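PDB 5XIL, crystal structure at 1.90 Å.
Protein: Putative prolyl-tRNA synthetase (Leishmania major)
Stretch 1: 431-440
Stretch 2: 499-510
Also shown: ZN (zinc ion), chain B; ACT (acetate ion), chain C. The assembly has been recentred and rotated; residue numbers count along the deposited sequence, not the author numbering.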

# COMPACT_ATOMS: atom_id res chain seq x y z
N CYS A 431 16.72 -27.30 -20.17
CA CYS A 431 16.78 -27.70 -18.76
C CYS A 431 17.78 -26.85 -17.97
O CYS A 431 18.72 -26.31 -18.56
N LEU A 432 17.60 -26.82 -16.66
CA LEU A 432 18.60 -26.35 -15.70
C LEU A 432 19.37 -27.54 -15.30
O LEU A 432 18.94 -28.72 -15.50
N ILE A 433 20.53 -27.29 -14.68
CA ILE A 433 21.44 -28.37 -14.37
C ILE A 433 21.90 -28.28 -12.95
O ILE A 433 22.32 -27.21 -12.49
N LEU A 434 21.82 -29.37 -12.23
CA LEU A 434 22.50 -29.51 -10.94
C LEU A 434 23.73 -30.33 -11.15
O LEU A 434 23.66 -31.45 -11.66
N ALA A 435 24.88 -29.76 -10.84
CA ALA A 435 26.15 -30.40 -11.12
C ALA A 435 27.08 -30.27 -9.90
O ALA A 435 26.94 -29.32 -9.10
N PRO A 436 28.05 -31.20 -9.77
CA PRO A 436 29.02 -31.19 -8.66
C PRO A 436 29.99 -30.09 -8.92
O PRO A 436 30.41 -29.89 -10.06
N TRP A 437 30.36 -29.36 -7.87
CA TRP A 437 31.28 -28.20 -8.01
C TRP A 437 32.25 -28.20 -6.82
O TRP A 437 31.86 -28.56 -5.72
N CYS A 438 33.55 -27.90 -7.04
CA CYS A 438 34.49 -27.90 -5.89
C CYS A 438 34.39 -26.62 -5.08
O CYS A 438 34.86 -26.54 -3.94
N GLY A 439 33.78 -25.60 -5.67
CA GLY A 439 33.60 -24.34 -5.03
C GLY A 439 34.53 -23.26 -5.50
O GLY A 439 34.43 -22.11 -5.05
N ALA A 440 35.45 -23.58 -6.42
CA ALA A 440 36.38 -22.56 -6.92
C ALA A 440 35.75 -21.66 -7.95
O ALA A 440 35.11 -22.14 -8.88
N THR A 499 39.30 -31.99 -11.95
CA THR A 499 39.74 -33.17 -11.24
C THR A 499 39.47 -33.18 -9.77
O THR A 499 39.46 -34.24 -9.16
N LYS A 500 39.37 -32.01 -9.15
CA LYS A 500 39.12 -31.97 -7.71
C LYS A 500 37.81 -32.56 -7.34
O LYS A 500 36.83 -32.40 -8.10
N PRO A 501 37.75 -33.25 -6.18
CA PRO A 501 36.47 -33.66 -5.64
C PRO A 501 35.55 -32.44 -5.42
O PRO A 501 35.97 -31.38 -4.97
N ALA A 502 34.30 -32.60 -5.84
CA ALA A 502 33.28 -31.61 -5.57
C ALA A 502 32.97 -31.54 -4.07
O ALA A 502 33.06 -32.56 -3.32
N THR A 503 32.54 -30.37 -3.63
CA THR A 503 32.05 -30.19 -2.28
C THR A 503 30.58 -29.89 -2.17
O THR A 503 30.04 -29.94 -1.07
N THR A 504 29.93 -29.52 -3.27
CA THR A 504 28.47 -29.26 -3.17
C THR A 504 27.89 -29.53 -4.55
O THR A 504 28.64 -29.65 -5.51
N TRP A 505 26.55 -29.56 -4.66
CA TRP A 505 25.90 -29.44 -5.97
C TRP A 505 25.52 -28.01 -6.16
O TRP A 505 25.15 -27.37 -5.21
N VAL A 506 25.61 -27.49 -7.36
CA VAL A 506 25.16 -26.10 -7.60
C VAL A 506 24.25 -26.15 -8.82
O VAL A 506 24.36 -27.05 -9.65
N LEU A 507 23.28 -25.26 -8.85
CA LEU A 507 22.36 -25.11 -9.96
C LEU A 507 22.89 -24.13 -10.97
O LEU A 507 23.14 -22.96 -10.61
N PHE A 508 23.05 -24.63 -12.21
CA PHE A 508 23.51 -23.86 -13.37
C PHE A 508 22.37 -23.74 -14.38
O PHE A 508 21.47 -24.59 -14.42
N GLY A 509 22.43 -22.66 -15.14
CA GLY A 509 21.57 -22.51 -16.30
C GLY A 509 21.86 -21.34 -17.15
O GLY A 509 22.49 -20.36 -16.72
N ARG A 510 21.33 -21.36 -18.36
CA ARG A 510 21.13 -20.12 -19.07
C ARG A 510 20.08 -19.28 -18.32
O ARG A 510 19.17 -19.84 -17.72

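Strands 432-437 and 504-509 run antiparallel, tied by paired backbone hydrogen bonds such as Phe508 N to Ile433 O (2.7 Å). The hydrogen bonds set which residues pair, and the strand backbone sends successive side chains to alternate faces.

One face carries Leu434, Pro436, Trp505 and Leu507. Trp505 (chi1 m, chi2 86°) lays its ring back across the other strand, and the proline fits over it: Pro436 CG sits 4.2 Å from the centroid of the Trp505 six-membered ring, over its face, a CH-pi contact. A small residue also packs on the proline, with Pro436 CB 3.4 Å from Ala502 CB. Leu434 (m, t) bends its end across the gap, bringing CD2 to 4.0 Å from Leu507 CB; Leu507 (t, p) in turn reaches Leu432 CB with its CD1 at 3.9 Å.

On the opposite face lie Ile433, Ala435, Trp437, Thr504, Val506 and Phe508, with the small Ala435 between two larger neighbours on its strand. Ile433 (m, t) has CB 4.3 Å from Phe508 CB. The Phe508 ring (chi1 m) packs on short Ala435, CE2 to CB 3.9 Å. Val506 (p) fits against the base of Trp437 (t), CG1 to CB 3.7 Å, while Thr504 CG2 meets Trp437 CE3 at 4.0 Å. Trp437 NE1 donates to Ala440 O (3.1 Å).

At Gly509, a CB would clash with Leu432 CD2. One water accepts from Arg510 N (3.0 Å from its oxygen), and that oxygen lies 2.8 Å from Cys431 O.

Beyond the sheet polar contacts join the packing. Lys500 (m, t, t, t) points toward stretch 1, its CB 4.1 Å from Cys438 CB. Thr503 OG1 (chi1 p) makes a weak hydrogen bond to Cys438 O at 3.0 Å. Cys438 (p) binds ZN through SG (2.3 Å), as does acetate O (2.1 Å from ZN); acetate OXT accepts from Thr499 N (2.7 Å) and Lys500 N (3.0 Å), joining the stretches through zinc and an acetate probably from the crystallisation liquor; two more zinc ligands come from elsewhere in the structure.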

# COMPACT_ATOMS: atom_id res chain seq x y z
CB CYS A 431 17.20 -29.13 -18.69
SG CYS A 431 15.95 -30.28 -19.32
CB LEU A 432 18.00 -25.69 -14.49
CG LEU A 432 17.01 -24.57 -14.70
CD1 LEU A 432 16.58 -23.93 -13.40
CD2 LEU A 432 17.55 -23.57 -15.67
CB ILE A 433 22.70 -28.29 -15.28
CG1 ILE A 433 22.31 -28.60 -16.74
CG2 ILE A 433 23.77 -29.27 -14.80
CD1 ILE A 433 23.40 -28.26 -17.77
CB LEU A 434 21.58 -30.25 -9.96
CG LEU A 434 20.63 -29.45 -9.14
CD1 LEU A 434 19.78 -30.46 -8.37
CD2 LEU A 434 21.39 -28.52 -8.18
CB ALA A 435 26.80 -29.73 -12.33
CB PRO A 436 29.75 -32.52 -8.77
CG PRO A 436 28.87 -33.38 -9.63
CD PRO A 436 28.12 -32.46 -10.55
CB TRP A 437 30.45 -26.93 -7.99
CG TRP A 437 31.20 -25.65 -8.14
CD1 TRP A 437 32.26 -25.38 -8.97
CD2 TRP A 437 30.97 -24.45 -7.41
NE1 TRP A 437 32.67 -24.07 -8.83
CE2 TRP A 437 31.90 -23.48 -7.88
CE3 TRP A 437 30.11 -24.11 -6.40
CZ2 TRP A 437 31.92 -22.19 -7.40
CZ3 TRP A 437 30.13 -22.84 -5.95
CH2 TRP A 437 31.03 -21.88 -6.43
CB CYS A 438 35.96 -28.08 -6.38
SG CYS A 438 36.53 -26.74 -7.41
CB ALA A 440 37.61 -23.24 -7.53
CB THR A 499 41.28 -33.34 -11.42
OG1 THR A 499 41.53 -33.69 -12.78
CG2 THR A 499 41.84 -34.43 -10.56
CB LYS A 500 39.17 -30.52 -7.18
CG LYS A 500 40.56 -29.97 -7.28
CD LYS A 500 40.63 -28.50 -6.90
CE LYS A 500 42.09 -28.10 -6.76
NZ LYS A 500 42.18 -26.62 -6.69
CB PRO A 501 36.81 -34.34 -4.28
CG PRO A 501 38.30 -34.44 -4.28
CD PRO A 501 38.85 -33.44 -5.22
CB ALA A 502 32.02 -31.97 -6.33
CB THR A 503 32.82 -29.03 -1.60
OG1 THR A 503 32.65 -27.81 -2.34
CG2 THR A 503 34.34 -29.38 -1.59
CB THR A 504 28.27 -27.80 -2.74
OG1 THR A 504 26.89 -27.52 -2.50
CG2 THR A 504 28.81 -26.84 -3.76
CB TRP A 505 24.64 -30.31 -6.01
CG TRP A 505 24.91 -31.78 -5.89
CD1 TRP A 505 25.06 -32.50 -4.75
CD2 TRP A 505 25.02 -32.71 -6.96
NE1 TRP A 505 25.24 -33.83 -5.05
CE2 TRP A 505 25.23 -33.99 -6.39
CE3 TRP A 505 24.97 -32.59 -8.33
CZ2 TRP A 505 25.36 -35.15 -7.15
CZ3 TRP A 505 25.14 -33.70 -9.10
CH2 TRP A 505 25.33 -35.00 -8.50
CB VAL A 506 26.37 -25.15 -7.82
CG1 VAL A 506 27.16 -25.52 -9.01
CG2 VAL A 506 25.97 -23.66 -7.97
CB LEU A 507 21.02 -24.67 -9.37
CG LEU A 507 19.87 -24.48 -10.32
CD1 LEU A 507 19.43 -25.82 -10.86
CD2 LEU A 507 18.75 -23.79 -9.54
CB PHE A 508 24.56 -24.57 -14.11
CG PHE A 508 25.91 -24.66 -13.43
CD1 PHE A 508 26.85 -23.69 -13.64
CD2 PHE A 508 26.25 -25.77 -12.76
CE1 PHE A 508 28.15 -23.83 -13.08
CE2 PHE A 508 27.52 -25.91 -12.20
CZ PHE A 508 28.45 -24.95 -12.36
CB ARG A 510 20.67 -20.44 -20.50
CG ARG A 510 21.72 -21.19 -21.31
CD ARG A 510 21.22 -21.56 -22.69
NE ARG A 510 22.28 -22.25 -23.44
CZ ARG A 510 22.07 -23.14 -24.40
NH1 ARG A 510 20.82 -23.49 -24.73
NH2 ARG A 510 23.11 -23.74 -24.97
ZN ZN B . 36.58 -27.25 -9.67
C ACT C . 39.21 -28.60 -10.39
O ACT C . 38.02 -28.75 -10.03
OXT ACT C . 39.90 -29.60 -10.85
CH3 ACT C . 39.77 -27.21 -10.25
O HOH W 1 19.37 -23.55 -18.83